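Local coordinates for glycosyl hydrolase family 2, TIM barrel domain protein (Parabacteroides merdae ATCC 43184, PDB 6DXU) that probably hydrolyses beta-glucuronide conjugates in the human gut, as a bacterial beta-glucuronidase of glycoside hydrolase family 2, at residues 87-93 / 166-172; 366-370 / 387-392; 48-53 / 156-160. One frame throughout, in Å; residues are numbered along the deposited sequence.

Contact 1. Residues 87-93 / 166-172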
loop_
_atom_site.group_PDB
_atom_site.type_symbol
_atom_site.label_atom_id
_atom_site.label_comp_id
_atom_site.label_asym_id
_atom_site.label_seq_id
_atom_site.Cartn_x
_atom_site.Cartn_y
_atom_site.Cartn_z
ATOM N N TYR D 87 16.622 -26.223 5.442
ATOM C CA TYR D 87 15.420 -25.556 4.967
ATOM C C TYR D 87 15.331 -24.143 5.526
ATOM O O TYR D 87 15.338 -23.950 6.747
ATOM C CB TYR D 87 14.182 -26.347 5.378
ATOM C CG TYR D 87 12.881 -25.689 4.966
ATOM C CD1 TYR D 87 12.501 -25.623 3.625
ATOM C CD2 TYR D 87 12.021 -25.144 5.922
ATOM C CE1 TYR D 87 11.292 -25.032 3.253
ATOM C CE2 TYR D 87 10.818 -24.548 5.561
ATOM C CZ TYR D 87 10.463 -24.496 4.222
ATOM O OH TYR D 87 9.267 -23.912 3.860
ATOM N N GLU D 88 15.208 -23.169 4.631
ATOM C CA GLU D 88 14.946 -21.778 4.980
ATOM C C GLU D 88 13.673 -21.374 4.242
ATOM O O GLU D 88 13.692 -21.116 3.034
ATOM C CB GLU D 88 16.139 -20.906 4.608
ATOM C CG GLU D 88 17.365 -21.165 5.501
ATOM C CD GLU D 88 18.506 -20.208 5.189
ATOM O OE1 GLU D 88 19.342 -20.523 4.302
ATOM O OE2 GLU D 88 18.532 -19.128 5.812
ATOM N N GLY D 89 12.556 -21.327 4.958
ATOM C CA GLY D 89 11.293 -21.067 4.317
ATOM C C GLY D 89 10.185 -21.051 5.348
ATOM O O GLY D 89 10.433 -21.067 6.554
ATOM N N PRO D 90 8.944 -20.996 4.890
ATOM C CA PRO D 90 7.816 -20.964 5.822
ATOM C C PRO D 90 7.415 -22.351 6.310
ATOM O O PRO D 90 7.667 -23.381 5.683
ATOM C CB PRO D 90 6.691 -20.330 4.989
ATOM C CG PRO D 90 7.033 -20.687 3.571
ATOM C CD PRO D 90 8.542 -20.699 3.500
ATOM N N GLY D 91 6.789 -22.357 7.477
ATOM C CA GLY D 91 6.204 -23.568 8.017
ATOM C C GLY D 91 5.121 -23.172 8.986
ATOM O O GLY D 91 5.111 -22.049 9.501
ATOM N N TRP D 92 4.202 -24.094 9.226
ATOM C CA TRP D 92 3.031 -23.789 10.030
ATOM C C TRP D 92 2.920 -24.725 11.227
ATOM O O TRP D 92 3.309 -25.890 11.156
ATOM C CB TRP D 92 1.776 -23.905 9.201
ATOM C CG TRP D 92 1.527 -22.733 8.283
ATOM C CD1 TRP D 92 2.091 -22.511 7.053
ATOM C CD2 TRP D 92 0.629 -21.646 8.521
ATOM N NE1 TRP D 92 1.588 -21.343 6.503
ATOM C CE2 TRP D 92 0.678 -20.802 7.382
ATOM C CE3 TRP D 92 -0.232 -21.311 9.578
ATOM C CZ2 TRP D 92 -0.079 -19.645 7.284
ATOM C CZ3 TRP D 92 -0.992 -20.155 9.469
ATOM C CH2 TRP D 92 -0.905 -19.336 8.335
ATOM N N TYR D 93 2.341 -24.210 12.316
ATOM C CA TYR D 93 1.980 -25.014 13.476
ATOM C C TYR D 93 0.503 -24.801 13.765
ATOM O O TYR D 93 -0.004 -23.697 13.605
ATOM C CB TYR D 93 2.787 -24.609 14.734
ATOM C CG TYR D 93 4.280 -24.774 14.608
ATOM C CD1 TYR D 93 4.899 -25.948 15.009
ATOM C CD2 TYR D 93 5.071 -23.745 14.112
ATOM C CE1 TYR D 93 6.280 -26.109 14.903
ATOM C CE2 TYR D 93 6.444 -23.884 14.004
ATOM C CZ TYR D 93 7.044 -25.070 14.411
ATOM O OH TYR D 93 8.407 -25.234 14.316
ATOM N N ILE D 166 0.014 -20.832 13.716
ATOM C CA ILE D 166 1.182 -19.964 13.769
ATOM C C ILE D 166 2.041 -20.284 12.558
ATOM O O ILE D 166 2.357 -21.449 12.305
ATOM C CB ILE D 166 1.983 -20.160 15.071
ATOM C CG1 ILE D 166 1.126 -19.772 16.288
ATOM C CG2 ILE D 166 3.269 -19.336 15.010
ATOM C CD1 ILE D 166 1.723 -20.177 17.682
ATOM N N ARG D 167 2.393 -19.259 11.800
ATOM C CA ARG D 167 3.294 -19.400 10.671
ATOM C C ARG D 167 4.655 -18.876 11.098
ATOM O O ARG D 167 4.752 -17.754 11.600
ATOM C CB ARG D 167 2.755 -18.620 9.462
ATOM C CG ARG D 167 3.609 -18.716 8.184
ATOM C CD ARG D 167 3.052 -17.707 7.147
ATOM N NE ARG D 167 3.590 -17.867 5.794
ATOM C CZ ARG D 167 4.659 -17.224 5.323
ATOM N NH1 ARG D 167 5.350 -16.408 6.107
ATOM N NH2 ARG D 167 5.038 -17.397 4.058
ATOM N N CYS D 168 5.695 -19.692 10.933
ATOM C CA CYS D 168 7.065 -19.249 11.149
ATOM C C CYS D 168 7.807 -19.325 9.826
ATOM O O CYS D 168 7.554 -20.211 9.010
ATOM C CB CYS D 168 7.813 -20.102 12.209
ATOM S SG CYS D 168 7.185 -19.895 13.877
ATOM N N ASP D 169 8.740 -18.401 9.622
ATOM C CA ASP D 169 9.379 -18.267 8.320
ATOM C C ASP D 169 10.841 -17.913 8.543
ATOM O O ASP D 169 11.148 -16.856 9.104
ATOM C CB ASP D 169 8.641 -17.189 7.496
ATOM C CG ASP D 169 9.106 -17.101 6.045
ATOM O OD1 ASP D 169 10.040 -17.806 5.649
ATOM O OD2 ASP D 169 8.508 -16.305 5.281
ATOM N N ASN D 170 11.742 -18.795 8.140
ATOM C CA ASN D 170 13.161 -18.466 8.141
ATOM C C ASN D 170 13.706 -18.401 6.721
ATOM O O ASN D 170 14.857 -18.762 6.482
ATOM C CB ASN D 170 13.968 -19.443 9.013
ATOM C CG ASN D 170 14.050 -20.851 8.426
ATOM O OD1 ASN D 170 13.115 -21.322 7.777
ATOM N ND2 ASN D 170 15.166 -21.541 8.682
ATOM N N SER D 171 12.886 -17.942 5.768
ATOM C CA SER D 171 13.387 -17.678 4.429
ATOM C C SER D 171 14.620 -16.794 4.516
ATOM O O SER D 171 14.715 -15.918 5.387
ATOM C CB SER D 171 12.321 -16.973 3.563
ATOM O OG SER D 171 11.165 -17.780 3.396
ATOM N N ARG D 172 15.569 -17.039 3.620
ATOM C CA ARG D 172 16.694 -16.132 3.461
ATOM C C ARG D 172 16.172 -14.732 3.157
ATOM O O ARG D 172 15.190 -14.568 2.430
ATOM C CB ARG D 172 17.598 -16.615 2.321
ATOM C CG ARG D 172 18.207 -17.971 2.557
ATOM C CD ARG D 172 18.936 -18.452 1.326
ATOM N NE ARG D 172 20.241 -17.806 1.155
ATOM C CZ ARG D 172 21.368 -18.222 1.722
ATOM N NH1 ARG D 172 21.368 -19.279 2.535
ATOM N NH2 ARG D 172 22.506 -17.590 1.456
HETATM O O HOH W 1 14.918 -19.027 1.613
#
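G91 faces C168 and Y93 faces I166 as hydrogen-bonded pairs of two antiparallel strands, 90-93 and 166-169, whose axes make an angle of 154°; G91 N reaches C168 O at 2.7 Å. P90 with D169 and W92 with R167 are the non-hydrogen-bonded pairs, so these four side chains share one face of the sheet. There R167 lays its CB over the middle of the W92 six-membered ring, 3.6 Å from the centroid, a CH-pi contact. Its chain stays extended, with CG anti to the backbone N (chi1 -179°), and this carries the guanidinium beyond the indole until P90 CB rests on its flat face, 3.5 Å from R167 NH2. D43 takes the polar ends of W92 and R167: OD1 receives W92 NE1 and OD2 pairs with R167 NH2. On the other face C168 SG lies 4.1 Å from Y93 CE2, oblique to the ring. This is the middle of the six-stranded antiparallel sheet in the sugar-binding domain of family 2 hydrolases. Past the strands, N170 takes over with its amide: OD1 accepts G89 N at 2.9 Å, from above its carbonyl plane, while ND2 donates to Y87 O at 3.1 Å, in the direction of a lone pair. Just past the end of strand 166-169, D169 OD1 accepts S171 N, which makes an Asx turn, and takes the S171 hydroxyl (OG) as well; D169 OD2 pairs with R167 NH1. Exchanging D169 for an alanine would probably leave the S171 hydroxyl and amide without their shared acceptor and R167 NH1 without that carboxylate. Furthest out, R172 NH1 forms a salt bridge with E88, 3.0 Å from OE1, on the syn lone pair of that oxygen; R172 NE pairs with E49 of the second subunit. A water joins E88 O to R172 N.

Contact 2. Residues 366-370 / 387-392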
loop_
_atom_site.group_PDB
_atom_site.type_symbol
_atom_site.label_atom_id
_atom_site.label_comp_id
_atom_site.label_asym_id
_atom_site.label_seq_id
_atom_site.Cartn_x
_atom_site.Cartn_y
_atom_site.Cartn_z
ATOM N N GLY D 366 26.904 -16.304 22.005
ATOM C CA GLY D 366 26.839 -16.414 20.564
ATOM C C GLY D 366 26.595 -15.049 19.968
ATOM O O GLY D 366 27.094 -14.033 20.464
ATOM N N HIS D 367 25.792 -15.005 18.909
ATOM C CA HIS D 367 25.580 -13.765 18.179
ATOM C C HIS D 367 24.166 -13.214 18.346
ATOM O O HIS D 367 23.701 -12.451 17.489
ATOM C CB HIS D 367 25.900 -13.980 16.698
ATOM C CG HIS D 367 27.295 -14.471 16.460
ATOM N ND1 HIS D 367 28.402 -13.847 16.995
ATOM C CD2 HIS D 367 27.760 -15.553 15.791
ATOM C CE1 HIS D 367 29.492 -14.506 16.641
ATOM N NE2 HIS D 367 29.131 -15.544 15.908
ATOM N N TYR D 368 23.479 -13.545 19.438
ATOM C CA TYR D 368 22.092 -13.104 19.568
ATOM C C TYR D 368 21.630 -13.223 21.013
ATOM O O TYR D 368 22.280 -13.856 21.855
ATOM C CB TYR D 368 21.163 -13.909 18.630
ATOM C CG TYR D 368 21.527 -15.381 18.611
ATOM C CD1 TYR D 368 21.186 -16.215 19.666
ATOM C CD2 TYR D 368 22.230 -15.935 17.535
ATOM C CE1 TYR D 368 21.531 -17.574 19.660
ATOM C CE2 TYR D 368 22.584 -17.285 17.523
ATOM C CZ TYR D 368 22.227 -18.103 18.580
ATOM O OH TYR D 368 22.596 -19.448 18.549
ATOM N N GLN D 369 20.503 -12.561 21.295
ATOM C CA GLN D 369 19.840 -12.713 22.581
ATOM C C GLN D 369 19.443 -14.168 22.770
ATOM O O GLN D 369 18.969 -14.822 21.836
ATOM C CB GLN D 369 18.600 -11.815 22.634
ATOM C CG GLN D 369 17.768 -11.971 23.909
ATOM C CD GLN D 369 16.535 -11.066 23.921
ATOM O OE1 GLN D 369 16.449 -10.081 23.168
ATOM N NE2 GLN D 369 15.569 -11.403 24.765
ATOM N N GLN D 370 19.631 -14.691 23.978
ATOM C CA GLN D 370 19.340 -16.099 24.197
ATOM C C GLN D 370 18.176 -16.253 25.165
ATOM O O GLN D 370 17.712 -15.286 25.766
ATOM C CB GLN D 370 20.600 -16.834 24.679
ATOM C CG GLN D 370 21.620 -16.948 23.541
ATOM C CD GLN D 370 22.619 -18.080 23.722
ATOM O OE1 GLN D 370 22.569 -18.827 24.703
ATOM N NE2 GLN D 370 23.530 -18.212 22.766
ATOM N N GLU D 387 26.065 -10.140 25.795
ATOM C CA GLU D 387 24.947 -10.535 24.951
ATOM C C GLU D 387 24.780 -9.502 23.847
ATOM O O GLU D 387 24.734 -8.293 24.125
ATOM C CB GLU D 387 23.662 -10.685 25.785
ATOM C CG GLU D 387 22.536 -11.452 25.053
ATOM C CD GLU D 387 21.312 -11.658 25.927
ATOM O OE1 GLU D 387 20.981 -10.771 26.760
ATOM O OE2 GLU D 387 20.681 -12.718 25.788
ATOM N N GLU D 388 24.660 -9.966 22.593
ATOM C CA GLU D 388 24.702 -9.061 21.446
ATOM C C GLU D 388 23.512 -9.270 20.519
ATOM O O GLU D 388 22.802 -10.274 20.610
ATOM C CB GLU D 388 26.004 -9.231 20.641
ATOM C CG GLU D 388 26.147 -10.542 19.877
ATOM C CD GLU D 388 27.584 -10.745 19.363
ATOM O OE1 GLU D 388 28.532 -10.363 20.083
ATOM O OE2 GLU D 388 27.762 -11.230 18.223
ATOM N N ILE D 389 23.279 -8.288 19.643
ATOM C CA ILE D 389 22.257 -8.424 18.603
ATOM C C ILE D 389 22.871 -9.150 17.416
ATOM O O ILE D 389 24.098 -9.086 17.221
ATOM C CB ILE D 389 21.679 -7.069 18.152
ATOM C CG1 ILE D 389 22.786 -6.142 17.644
ATOM C CG2 ILE D 389 20.875 -6.442 19.273
ATOM C CD1 ILE D 389 22.246 -4.957 16.784
ATOM N N PRO D 390 22.059 -9.823 16.576
ATOM C CA PRO D 390 22.625 -10.577 15.450
ATOM C C PRO D 390 22.946 -9.737 14.229
ATOM O O PRO D 390 22.673 -10.176 13.116
ATOM C CB PRO D 390 21.524 -11.600 15.127
ATOM C CG PRO D 390 20.263 -10.940 15.560
ATOM C CD PRO D 390 20.623 -10.095 16.762
ATOM N N TRP D 391 23.518 -8.546 14.400
ATOM C CA TRP D 391 24.065 -7.806 13.264
ATOM C C TRP D 391 25.430 -8.423 12.986
ATOM O O TRP D 391 26.462 -7.979 13.501
ATOM C CB TRP D 391 24.148 -6.312 13.559
ATOM C CG TRP D 391 24.599 -5.479 12.367
ATOM C CD1 TRP D 391 24.531 -5.826 11.040
ATOM C CD2 TRP D 391 25.213 -4.186 12.407
ATOM N NE1 TRP D 391 25.039 -4.826 10.263
ATOM C CE2 TRP D 391 25.463 -3.802 11.071
ATOM C CE3 TRP D 391 25.551 -3.303 13.440
ATOM C CZ2 TRP D 391 26.053 -2.581 10.741
ATOM C CZ3 TRP D 391 26.136 -2.087 13.110
ATOM C CH2 TRP D 391 26.373 -1.734 11.772
ATOM N N CYS D 392 25.431 -9.472 12.160
ATOM C CA CYS D 392 26.543 -10.417 12.058
ATOM C C CYS D 392 26.896 -10.653 10.591
ATOM O O CYS D 392 26.306 -11.529 9.955
ATOM C CB CYS D 392 26.161 -11.715 12.766
ATOM S SG CYS D 392 27.438 -13.005 12.786
HETATM O O HOH W 2 24.971 -12.819 22.481
HETATM O O HOH W 3 19.750 -10.043 20.028
#
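H367 and E388 run alongside each other in the same direction and meet through H367 ND1, which donates to E388 OE2 at 3.0 Å. The bond lies almost in the imidazole plane but meets the oxygen from above the carboxylate plane, 41° out of it. C392 SG sits over one face of the same ring, 4.1 Å from its centroid, so the imidazole is held at an edge and on a face. Packing is also close at the backbone, where P390 CA comes within 3.0 Å of H367 O. At the other end E387 reaches back: its extended chain, CG anti to the backbone N (chi1 -165°), delivers OE2 to Q370 N at 2.9 Å, and H416 takes OE1. Between these two grips the fit is looser and water fills in. One water bridges Q369 N and E388 O, which face each other at a poor angle for a direct bond; another accepts from E388 N, with G366 O and Y368 O near it. No part of this is surface: every residue involved is buried, and E388 OE1 is engaged by R364 and W386, while H367 packs on E514 and N429. The two segments follow or finish the parallel strands 362-364 and 384-388 at their C-terminal ends, the side of a TIM barrel that carries the active site.

Contact 3. Residues 48-53 / 156-160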
loop_
_atom_site.group_PDB
_atom_site.type_symbol
_atom_site.label_atom_id
_atom_site.label_comp_id
_atom_site.label_asym_id
_atom_site.label_seq_id
_atom_site.Cartn_x
_atom_site.Cartn_y
_atom_site.Cartn_z
ATOM N N TRP D 48 -7.511 -19.984 5.976
ATOM C CA TRP D 48 -8.651 -20.899 5.922
ATOM C C TRP D 48 -8.218 -22.367 5.835
ATOM O O TRP D 48 -8.910 -23.255 6.352
ATOM C CB TRP D 48 -9.554 -20.540 4.740
ATOM C CG TRP D 48 -10.805 -21.383 4.693
ATOM C CD1 TRP D 48 -11.194 -22.219 3.683
ATOM C CD2 TRP D 48 -11.837 -21.442 5.685
ATOM N NE1 TRP D 48 -12.400 -22.808 3.994
ATOM C CE2 TRP D 48 -12.808 -22.359 5.223
ATOM C CE3 TRP D 48 -12.019 -20.834 6.937
ATOM C CZ2 TRP D 48 -13.951 -22.674 5.958
ATOM C CZ3 TRP D 48 -13.152 -21.147 7.666
ATOM C CH2 TRP D 48 -14.103 -22.062 7.179
ATOM N N GLU D 49 -7.091 -22.653 5.176
ATOM C CA GLU D 49 -6.660 -24.040 5.059
ATOM C C GLU D 49 -6.302 -24.641 6.412
ATOM O O GLU D 49 -6.367 -25.865 6.571
ATOM C CB GLU D 49 -5.472 -24.164 4.096
ATOM C CG GLU D 49 -5.834 -23.865 2.624
ATOM C CD GLU D 49 -4.781 -24.365 1.633
ATOM O OE1 GLU D 49 -3.585 -24.388 1.989
ATOM O OE2 GLU D 49 -5.147 -24.691 0.477
ATOM N N ALA D 50 -5.927 -23.819 7.386
ATOM C CA ALA D 50 -5.576 -24.347 8.694
ATOM C C ALA D 50 -6.793 -24.722 9.530
ATOM O O ALA D 50 -6.665 -25.569 10.432
ATOM C CB ALA D 50 -4.721 -23.336 9.472
ATOM N N VAL D 51 -7.956 -24.130 9.258
ATOM C CA VAL D 51 -9.119 -24.241 10.138
ATOM C C VAL D 51 -10.367 -24.757 9.429
ATOM O O VAL D 51 -11.396 -24.959 10.085
ATOM C CB VAL D 51 -9.428 -22.894 10.821
ATOM C CG1 VAL D 51 -8.250 -22.460 11.693
ATOM C CG2 VAL D 51 -9.765 -21.824 9.776
ATOM N N ARG D 52 -10.321 -24.985 8.116
ATOM C CA ARG D 52 -11.523 -25.388 7.400
ATOM C C ARG D 52 -11.918 -26.828 7.739
ATOM O O ARG D 52 -11.072 -27.646 8.119
ATOM C CB ARG D 52 -11.308 -25.258 5.890
ATOM C CG ARG D 52 -10.229 -26.189 5.313
ATOM C CD ARG D 52 -10.071 -25.895 3.825
ATOM N NE ARG D 52 -8.968 -26.615 3.201
ATOM C CZ ARG D 52 -8.640 -26.459 1.924
ATOM N NH1 ARG D 52 -9.348 -25.628 1.165
ATOM N NH2 ARG D 52 -7.609 -27.116 1.412
ATOM N N PRO D 53 -13.202 -27.172 7.595
ATOM C CA PRO D 53 -13.601 -28.575 7.786
ATOM C C PRO D 53 -12.882 -29.484 6.794
ATOM O O PRO D 53 -12.684 -29.130 5.626
ATOM C CB PRO D 53 -15.117 -28.568 7.538
ATOM C CG PRO D 53 -15.539 -27.134 7.523
ATOM C CD PRO D 53 -14.329 -26.301 7.221
ATOM N N GLU D 156 -18.801 -23.981 17.276
ATOM C CA GLU D 156 -19.349 -25.305 17.601
ATOM C C GLU D 156 -18.443 -26.422 17.122
ATOM O O GLU D 156 -18.227 -27.422 17.818
ATOM C CB GLU D 156 -20.709 -25.508 16.924
ATOM C CG GLU D 156 -21.890 -24.763 17.460
ATOM C CD GLU D 156 -23.162 -25.164 16.719
ATOM O OE1 GLU D 156 -24.257 -25.087 17.315
ATOM O OE2 GLU D 156 -23.055 -25.571 15.535
ATOM N N ARG D 157 -17.920 -26.267 15.915
ATOM C CA ARG D 157 -17.160 -27.303 15.243
ATOM C C ARG D 157 -15.862 -27.649 15.963
ATOM O O ARG D 157 -15.347 -28.766 15.807
ATOM C CB ARG D 157 -16.908 -26.751 13.833
ATOM C CG ARG D 157 -16.065 -27.512 12.911
ATOM C CD ARG D 157 -16.394 -27.034 11.493
ATOM N NE ARG D 157 -15.866 -25.709 11.146
ATOM C CZ ARG D 157 -14.593 -25.494 10.822
ATOM N NH1 ARG D 157 -13.743 -26.509 10.839
ATOM N NH2 ARG D 157 -14.171 -24.279 10.477
ATOM N N PHE D 158 -15.360 -26.756 16.808
ATOM C CA PHE D 158 -14.104 -26.970 17.511
ATOM C C PHE D 158 -14.309 -27.458 18.931
ATOM O O PHE D 158 -13.338 -27.555 19.690
ATOM C CB PHE D 158 -13.281 -25.681 17.471
ATOM C CG PHE D 158 -12.853 -25.318 16.083
ATOM C CD1 PHE D 158 -11.685 -25.833 15.548
ATOM C CD2 PHE D 158 -13.664 -24.525 15.285
ATOM C CE1 PHE D 158 -11.302 -25.519 14.253
ATOM C CE2 PHE D 158 -13.290 -24.210 13.992
ATOM C CZ PHE D 158 -12.106 -24.703 13.480
ATOM N N LYS D 159 -15.553 -27.742 19.309
ATOM C CA LYS D 159 -15.862 -28.497 20.520
ATOM C C LYS D 159 -15.331 -27.792 21.763
ATOM O O LYS D 159 -14.842 -28.424 22.701
ATOM C CB LYS D 159 -15.345 -29.932 20.409
ATOM C CG LYS D 159 -16.044 -30.661 19.247
ATOM C CD LYS D 159 -15.490 -32.051 19.009
ATOM C CE LYS D 159 -16.239 -32.744 17.874
ATOM N NZ LYS D 159 -15.603 -34.045 17.504
ATOM N N GLY D 160 -15.458 -26.464 21.772
ATOM C CA GLY D 160 -15.075 -25.646 22.902
ATOM C C GLY D 160 -13.640 -25.180 22.903
ATOM O O GLY D 160 -13.283 -24.320 23.720
#
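R157 takes hold of V51 O with both terminal nitrogens at once: NH1 and NH2 each lie 2.9 Å from V51 O. The oxygen sits within 2° of the guanidinium plane, so the fork is entered end-on, and the positive charge would probably be steadied by the doubly gripped carbonyl. Both faces of the guanidinium are covered. F158 CE2 lies over the centre of one, 3.6 Å above the plane, and P53 CD lies off toward the rim of the opposite one. F158 also turns its ring edge to the same carbonyl, with CZ 3.5 Å from V51 O, and CZ reaches V51 CB as well. The R157 chain is extended as far as CD and then bends at chi3 (74°), which places the guanidinium between ring and proline. The contact joins two outlying pieces of the sugar-binding domain: the short helical turn 48-51, and the turn that leads into strand 162-169, one of the strands of its six-stranded antiparallel sheet. V51 and F158 both pack on P163 of that strand. Next comes W48, whose CH2 is 4.0 Å from R157 NH2, the indole plane steeply inclined to the guanidinium; R52 CB covers one face of that indole, and Y124 touches both W48 and R157. Further out, the 48-53 side runs into the second subunit: W48 NE1 bonds to the side chain of N435 of the second subunit, and R52 NH1 bonds to the backbone O of N435 and pairs with D436, both of that subunit. On the 156-160 side, K159 N bonds back to E156 O at 3.1 Å, rounding off the turn that carries R157 and F158.

In the fold
From the N terminus, segment 48-53 comes first and segment 87-93 second; 156-160 then closes contact 3 and 166-172 closes contact 1, so the two loops cross. Strand 162-169 follows directly on the 156-160 turn, and the centres of contacts 1 and 3 lie 22 Å apart. Contact 1 joins neighbouring strands of the sugar-binding sheet, and contact 3 ties a helix to the turn before one of them. Within the chain the two do not touch, but across the subunit interface the 166-172 segment of contact 1 reaches the 48-53 segment of the second subunit. Contact 2 opens later, in the TIM barrel, and closes a short loop around helix 372-381.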